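Long-range contacts in glutathione S-transferase (Xanthomonas axonopodis pv. citri, PDB 6NV6), which probably catalyses the conjugation of glutathione to electrophilic substrates, as a theta class glutathione transferase that binds glutathione: residues N69-R73 and D95-D99; P81-P85 and F158-I163. All coordinates share one frame; numbering follows the deposited sequence.

Interaction 1: residues N69-R73 and D95-D99; sequences NAIVR and DRWMD
Met98 reaches from helix 88-118 to Val72 and Arg73 of helix 68-79 in a buried, nearly antiparallel helix-helix contact across the interface between the thioredoxin-like and all-helical domains of the transferase fold. The two short axes run at 154° and approach no closer than 11.4 Å, a separation that long side chains must span. Met98 does so extended from CA to SD and bent about the CG-SD bond (chi3 79°), which turns CE toward Val72, 3.8 Å from its CG1. The Met98 and Arg73 chains run antiparallel, NH1 coming closest, 3.7 Å from SD, which lies oblique to the guanidinium.

Polar groups flank this arm. Arg73 NH1 forms a long salt bridge with Asp95 OD1, at 3.4 Å, their flat groups turned 56° apart. One face of the guanidinium lies against Asn69 O, while water 1 sits in plane at its edge. That water accepts from Asn69 ND2 (2.8 Å), accepts more weakly from Arg73 NH1, and donates to Asp99 OD1, linking both helices. Asn69 OD1 is hydrogen-bonded by Lys17 of helix 13-25. Pro164, in the first turn of helix 163-174, touches both Asn69 and Met98, and Val72 packs on Cys21 of helix 13-25.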
ATOM      1  N   ASN A  69      -5.371  -5.240  -5.028  1.00 30.38           N
ATOM      2  CA  ASN A  69      -6.411  -4.226  -4.910  1.00 36.48           C
ATOM      3  C   ASN A  69      -7.807  -4.835  -4.990  1.00 32.35           C
ATOM      4  O   ASN A  69      -8.733  -4.323  -4.350  1.00 34.93           O
ATOM      5  CB  ASN A  69      -6.219  -3.144  -5.978  1.00 37.37           C
ATOM      6  CG  ASN A  69      -4.917  -2.375  -5.814  1.00 25.41           C
ATOM      7  OD1 ASN A  69      -4.263  -2.440  -4.770  1.00 28.43           O
ATOM      8  ND2 ASN A  69      -4.530  -1.653  -6.854  1.00 19.45           N
ATOM      9  N   ALA A  70      -7.979  -5.917  -5.754  1.00 32.05           N
ATOM     10  CA  ALA A  70      -9.232  -6.660  -5.695  1.00 34.01           C
ATOM     11  C   ALA A  70      -9.450  -7.252  -4.305  1.00 33.76           C
ATOM     12  O   ALA A  70     -10.567  -7.209  -3.771  1.00 33.72           O
ATOM     13  CB  ALA A  70      -9.244  -7.753  -6.764  1.00 28.02           C
ATOM     14  N   ILE A  71      -8.396  -7.823  -3.713  1.00 25.53           N
ATOM     15  CA  ILE A  71      -8.489  -8.337  -2.352  1.00 31.26           C
ATOM     16  C   ILE A  71      -8.932  -7.231  -1.404  1.00 35.21           C
ATOM     17  O   ILE A  71      -9.763  -7.448  -0.513  1.00 37.06           O
ATOM     18  CB  ILE A  71      -7.146  -8.954  -1.916  1.00 32.13           C
ATOM     19  CG1 ILE A  71      -6.826 -10.191  -2.760  1.00 34.28           C
ATOM     20  CG2 ILE A  71      -7.175  -9.335  -0.444  1.00 27.50           C
ATOM     21  CD1 ILE A  71      -5.394 -10.645  -2.655  1.00 34.33           C
ATOM     22  N   VAL A  72      -8.399  -6.024  -1.589  1.00 29.52           N
ATOM     23  CA  VAL A  72      -8.753  -4.929  -0.689  1.00 31.21           C
ATOM     24  C   VAL A  72     -10.217  -4.572  -0.870  1.00 28.96           C
ATOM     25  O   VAL A  72     -11.002  -4.576   0.088  1.00 29.60           O
ATOM     26  CB  VAL A  72      -7.846  -3.706  -0.933  1.00 35.23           C
ATOM     27  CG1 VAL A  72      -8.406  -2.457  -0.237  1.00 25.51           C
ATOM     28  CG2 VAL A  72      -6.405  -3.990  -0.483  1.00 26.71           C
ATOM     29  N   ARG A  73     -10.604  -4.272  -2.112  1.00 36.25           N
ATOM     30  CA  ARG A  73     -11.974  -3.859  -2.383  1.00 34.97           C
ATOM     31  C   ARG A  73     -12.957  -4.897  -1.878  1.00 30.56           C
ATOM     32  O   ARG A  73     -14.001  -4.556  -1.309  1.00 30.77           O
ATOM     33  CB  ARG A  73     -12.166  -3.595  -3.877  1.00 30.76           C
ATOM     34  CG  ARG A  73     -11.610  -2.243  -4.314  1.00 38.56           C
ATOM     35  CD  ARG A  73     -12.052  -1.891  -5.730  1.00 43.02           C
ATOM     36  NE  ARG A  73     -11.369  -2.746  -6.698  1.00 45.56           N
ATOM     37  CZ  ARG A  73     -10.222  -2.422  -7.292  1.00 45.03           C
ATOM     38  NH1 ARG A  73      -9.641  -1.257  -7.032  1.00 40.09           N
ATOM     39  NH2 ARG A  73      -9.654  -3.262  -8.152  1.00 44.23           N
ATOM     40  N   ASP A  95     -10.697   5.328  -5.579  1.00 33.80           N
ATOM     41  CA  ASP A  95     -10.531   4.263  -6.560  1.00 31.44           C
ATOM     42  C   ASP A  95      -9.394   4.574  -7.519  1.00 35.23           C
ATOM     43  O   ASP A  95      -8.586   3.695  -7.845  1.00 36.72           O
ATOM     44  CB  ASP A  95     -11.832   4.057  -7.326  1.00 32.39           C
ATOM     45  CG  ASP A  95     -12.041   2.616  -7.721  1.00 39.70           C
ATOM     46  OD1 ASP A  95     -11.125   1.783  -7.500  1.00 43.76           O
ATOM     47  OD2 ASP A  95     -13.121   2.309  -8.256  1.00 41.78           O
ATOM     48  N   ARG A  96      -9.301   5.830  -7.959  1.00 32.76           N
ATOM     49  CA  ARG A  96      -8.286   6.222  -8.929  1.00 37.31           C
ATOM     50  C   ARG A  96      -6.875   6.090  -8.368  1.00 37.97           C
ATOM     51  O   ARG A  96      -5.922   5.879  -9.133  1.00 35.16           O
ATOM     52  CB  ARG A  96      -8.531   7.658  -9.373  1.00 39.67           C
ATOM     53  CG  ARG A  96      -8.206   8.639  -8.274  1.00 45.83           C
ATOM     54  CD  ARG A  96      -8.243  10.037  -8.754  1.00 50.82           C
ATOM     55  NE  ARG A  96      -9.619  10.471  -8.899  1.00 52.45           N
ATOM     56  CZ  ARG A  96     -10.135  11.490  -8.234  1.00 57.42           C
ATOM     57  NH1 ARG A  96      -9.382  12.167  -7.375  1.00 63.87           N
ATOM     58  NH2 ARG A  96     -11.400  11.827  -8.428  1.00 61.43           N
ATOM     59  N   TRP A  97      -6.712   6.223  -7.048  1.00 33.98           N
ATOM     60  CA  TRP A  97      -5.383   6.107  -6.474  1.00 29.61           C
ATOM     61  C   TRP A  97      -5.020   4.652  -6.283  1.00 32.21           C
ATOM     62  O   TRP A  97      -3.834   4.306  -6.281  1.00 34.40           O
ATOM     63  CB  TRP A  97      -5.297   6.885  -5.163  1.00 29.89           C
ATOM     64  CG  TRP A  97      -5.308   8.349  -5.426  1.00 34.44           C
ATOM     65  CD1 TRP A  97      -6.340   9.210  -5.225  1.00 33.13           C
ATOM     66  CD2 TRP A  97      -4.244   9.120  -5.998  1.00 34.56           C
ATOM     67  NE1 TRP A  97      -5.983  10.475  -5.624  1.00 28.56           N
ATOM     68  CE2 TRP A  97      -4.701  10.446  -6.100  1.00 29.69           C
ATOM     69  CE3 TRP A  97      -2.948   8.812  -6.432  1.00 33.75           C
ATOM     70  CZ2 TRP A  97      -3.908  11.471  -6.611  1.00 30.89           C
ATOM     71  CZ3 TRP A  97      -2.160   9.828  -6.943  1.00 35.21           C
ATOM     72  CH2 TRP A  97      -2.645  11.145  -7.025  1.00 37.06           C
ATOM     73  N   MET A  98      -6.025   3.787  -6.173  1.00 29.79           N
ATOM     74  CA  MET A  98      -5.752   2.357  -6.180  1.00 33.65           C
ATOM     75  C   MET A  98      -5.184   1.922  -7.527  1.00 34.12           C
ATOM     76  O   MET A  98      -4.142   1.260  -7.591  1.00 28.60           O
ATOM     77  CB  MET A  98      -7.022   1.583  -5.845  1.00 30.91           C
ATOM     78  CG  MET A  98      -7.650   1.975  -4.519  1.00 31.02           C
ATOM     79  SD  MET A  98      -9.078   0.947  -4.108  1.00 39.82           S
ATOM     80  CE  MET A  98      -8.224  -0.526  -3.511  1.00 31.16           C
ATOM     81  N   ASP A  99      -5.852   2.303  -8.620  1.00 36.08           N
ATOM     82  CA  ASP A  99      -5.345   1.985  -9.953  1.00 32.29           C
ATOM     83  C   ASP A  99      -4.011   2.671 -10.228  1.00 33.57           C
ATOM     84  O   ASP A  99      -3.106   2.069 -10.815  1.00 35.51           O
ATOM     85  CB  ASP A  99      -6.364   2.396 -11.005  1.00 34.41           C
ATOM     86  CG  ASP A  99      -7.412   1.341 -11.247  1.00 41.13           C
ATOM     87  OD1 ASP A  99      -7.177   0.165 -10.892  1.00 35.45           O
ATOM     88  OD2 ASP A  99      -8.469   1.702 -11.801  1.00 42.38           O
TER
HETATM   89  O   HOH W   1      -6.706  -1.253  -8.551  1.00 29.07           O

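Interaction 2: residues P81-P85 and F158-I163; sequences PALYP and FAMGDI
Leu83 supplies the apolar centre of this loop-to-loop contact, its two methyls meeting different residues of 158-163. CD2 comes within 3.5 Å of Phe158 CE1, approaching the ring obliquely, and CD1 meets the CD1 methyl of Ile163 at 4.1 Å, the two side chains crossing at about a right angle. Phe158 has CG anti to its backbone N (chi1 166°), which brings the ring carbons CD1 and CE1 to the leucine methyl CD2, and Glu24 of helix 13-25 touches both residues.

Next outward comes Met160. Its CG occupies the crowded position between backbone N and carbonyl carbon (chi1 54°), and a further bend at chi3 brings the thioether beside Tyr84, both chains heading in one direction. CE lies near the plane of the tyrosine ring at its edge, 3.7 Å from CD2, and SD is 5.1 Å from the ring centroid in an oblique Met-aromatic contact. Pro85 adds a lighter touch, its CD resting 4.1 Å from Ala159 CB.

The polar edge is a single backbone hydrogen bond: Met160 N donates to Leu83 O at 2.9 Å. It is nearly straight (164° at the hydrogen) and lies in the carbonyl plane on a lone pair. Ala159 CB and Met160 CG lie near the same oxygen.

Asp162, just before helix 163-174, ties the turn to Leu153, Ser154 and Trp188. Phe158 and Ile163 probably sit as in the hydrophobic staple of the glutathione transferase fold, in a turn joined here to the linker between thioredoxin-like and helical domains.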
ATOM      1  N   PRO A  81     -17.550  -2.008   5.917  1.00 54.21           N
ATOM      2  CA  PRO A  81     -18.266  -1.043   5.069  1.00 52.29           C
ATOM      3  C   PRO A  81     -17.928   0.395   5.394  1.00 47.73           C
ATOM      4  O   PRO A  81     -18.246   1.285   4.593  1.00 47.54           O
ATOM      5  CB  PRO A  81     -19.745  -1.343   5.358  1.00 54.07           C
ATOM      6  CG  PRO A  81     -19.739  -2.601   6.254  1.00 54.08           C
ATOM      7  CD  PRO A  81     -18.427  -2.592   6.946  1.00 49.92           C
ATOM      8  N   ALA A  82     -17.309   0.648   6.551  1.00 46.78           N
ATOM      9  CA  ALA A  82     -16.765   1.972   6.827  1.00 43.52           C
ATOM     10  C   ALA A  82     -15.695   2.351   5.816  1.00 52.81           C
ATOM     11  O   ALA A  82     -15.430   3.545   5.610  1.00 55.85           O
ATOM     12  CB  ALA A  82     -16.195   2.021   8.245  1.00 42.96           C
ATOM     13  N   LEU A  83     -15.072   1.354   5.177  1.00 43.92           N
ATOM     14  CA  LEU A  83     -13.964   1.571   4.260  1.00 40.23           C
ATOM     15  C   LEU A  83     -14.376   1.595   2.800  1.00 42.75           C
ATOM     16  O   LEU A  83     -13.543   1.925   1.945  1.00 41.51           O
ATOM     17  CB  LEU A  83     -12.908   0.487   4.451  1.00 39.61           C
ATOM     18  CG  LEU A  83     -12.124   0.651   5.744  1.00 47.85           C
ATOM     19  CD1 LEU A  83     -10.786  -0.046   5.635  1.00 43.20           C
ATOM     20  CD2 LEU A  83     -11.961   2.135   6.084  1.00 38.88           C
ATOM     21  N   TYR A  84     -15.625   1.245   2.494  1.00 46.57           N
ATOM     22  CA  TYR A  84     -16.115   1.157   1.124  1.00 44.30           C
ATOM     23  C   TYR A  84     -17.201   2.205   0.939  1.00 39.79           C
ATOM     24  O   TYR A  84     -18.361   1.962   1.295  1.00 49.96           O
ATOM     25  CB  TYR A  84     -16.644  -0.254   0.840  1.00 43.25           C
ATOM     26  CG  TYR A  84     -17.234  -0.485  -0.536  1.00 49.78           C
ATOM     27  CD1 TYR A  84     -18.549  -0.137  -0.815  1.00 50.15           C
ATOM     28  CD2 TYR A  84     -16.479  -1.058  -1.556  1.00 48.24           C
ATOM     29  CE1 TYR A  84     -19.096  -0.340  -2.066  1.00 53.23           C
ATOM     30  CE2 TYR A  84     -17.021  -1.280  -2.818  1.00 45.91           C
ATOM     31  CZ  TYR A  84     -18.333  -0.916  -3.063  1.00 54.88           C
ATOM     32  OH  TYR A  84     -18.906  -1.114  -4.299  1.00 55.17           O
ATOM     33  N   PRO A  85     -16.872   3.397   0.430  1.00 44.42           N
ATOM     34  CA  PRO A  85     -17.906   4.414   0.187  1.00 50.20           C
ATOM     35  C   PRO A  85     -18.996   3.892  -0.739  1.00 49.70           C
ATOM     36  O   PRO A  85     -18.718   3.328  -1.802  1.00 44.66           O
ATOM     37  CB  PRO A  85     -17.127   5.574  -0.446  1.00 39.45           C
ATOM     38  CG  PRO A  85     -15.712   5.356  -0.067  1.00 38.08           C
ATOM     39  CD  PRO A  85     -15.533   3.866   0.040  1.00 38.81           C
ATOM     40  N   PHE A 158     -10.597   8.684   5.621  1.00 32.76           N
ATOM     41  CA  PHE A 158      -9.859   7.500   5.205  1.00 31.22           C
ATOM     42  C   PHE A 158     -10.810   6.408   4.703  1.00 29.19           C
ATOM     43  O   PHE A 158     -11.921   6.238   5.210  1.00 32.20           O
ATOM     44  CB  PHE A 158      -9.020   7.015   6.394  1.00 28.93           C
ATOM     45  CG  PHE A 158      -8.461   5.629   6.248  1.00 25.22           C
ATOM     46  CD1 PHE A 158      -9.199   4.530   6.627  1.00 22.42           C
ATOM     47  CD2 PHE A 158      -7.162   5.434   5.793  1.00 27.99           C
ATOM     48  CE1 PHE A 158      -8.674   3.248   6.519  1.00 31.05           C
ATOM     49  CE2 PHE A 158      -6.631   4.150   5.682  1.00 30.32           C
ATOM     50  CZ  PHE A 158      -7.390   3.056   6.049  1.00 24.63           C
ATOM     51  N   ALA A 159     -10.369   5.664   3.697  1.00 27.58           N
ATOM     52  CA  ALA A 159     -11.128   4.523   3.175  1.00 30.93           C
ATOM     53  C   ALA A 159     -10.171   3.655   2.352  1.00 31.12           C
ATOM     54  O   ALA A 159      -8.958   3.895   2.329  1.00 32.39           O
ATOM     55  CB  ALA A 159     -12.339   4.988   2.368  1.00 24.99           C
ATOM     56  N   MET A 160     -10.724   2.644   1.675  1.00 30.92           N
ATOM     57  CA  MET A 160      -9.914   1.667   0.949  1.00 29.77           C
ATOM     58  C   MET A 160      -8.957   2.320  -0.036  1.00 36.02           C
ATOM     59  O   MET A 160      -7.884   1.767  -0.319  1.00 30.11           O
ATOM     60  CB  MET A 160     -10.839   0.708   0.207  1.00 29.42           C
ATOM     61  CG  MET A 160     -11.848   1.443  -0.686  1.00 44.23           C
ATOM     62  SD  MET A 160     -12.752   0.353  -1.796  1.00 43.46           S
ATOM     63  CE  MET A 160     -12.844  -1.052  -0.720  1.00 41.22           C
ATOM     64  N   GLY A 161      -9.339   3.481  -0.577  1.00 32.17           N
ATOM     65  CA  GLY A 161      -8.526   4.138  -1.580  1.00 28.31           C
ATOM     66  C   GLY A 161      -7.150   4.530  -1.085  1.00 29.62           C
ATOM     67  O   GLY A 161      -6.209   4.626  -1.877  1.00 27.60           O
ATOM     68  N   ASP A 162      -7.000   4.748   0.219  1.00 28.18           N
ATOM     69  CA  ASP A 162      -5.694   5.094   0.765  1.00 25.96           C
ATOM     70  C   ASP A 162      -4.782   3.887   0.953  1.00 27.69           C
ATOM     71  O   ASP A 162      -3.574   4.059   1.169  1.00 25.40           O
ATOM     72  CB  ASP A 162      -5.858   5.798   2.113  1.00 30.92           C
ATOM     73  CG  ASP A 162      -6.484   7.163   1.987  1.00 30.75           C
ATOM     74  OD1 ASP A 162      -7.732   7.247   1.884  1.00 30.30           O
ATOM     75  OD2 ASP A 162      -5.713   8.146   2.008  1.00 29.25           O
ATOM     76  N   ILE A 163      -5.321   2.678   0.871  1.00 24.07           N
ATOM     77  CA  ILE A 163      -4.611   1.495   1.337  1.00 21.59           C
ATOM     78  C   ILE A 163      -3.497   1.070   0.380  1.00 25.98           C
ATOM     79  O   ILE A 163      -2.383   0.812   0.850  1.00 24.35           O
ATOM     80  CB  ILE A 163      -5.613   0.368   1.602  1.00 24.86           C
ATOM     81  CG1 ILE A 163      -6.389   0.670   2.880  1.00 23.84           C
ATOM     82  CG2 ILE A 163      -4.915  -0.987   1.703  1.00 34.37           C
ATOM     83  CD1 ILE A 163      -7.486  -0.327   3.175  1.00 28.07           C
TER

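How the interactions relate
Interactions 1 and 2 form one continuous patch, their centres about 10 Å apart. Met160 CE of interaction 2 lies 3.4 Å from Arg73 CA of interaction 1, while Met98 CG packs 3.8 Å from Gly161 CA. Val72 CG2 and Ile163 CG2, 4.0 Å apart, extend the same seam. Helix 68-79 thus meets both helix 88-118 and the 158-163 turn, which also touch each other. Because the segments alternate along the chain, interaction 1 bridges the linker that holds 81-85, and interaction 2 ties that linker to a turn much later in sequence. Together they exemplify how a thioredoxin-like domain is seated on its helical partner, the interface beside which glutathione transferases bind their substrates.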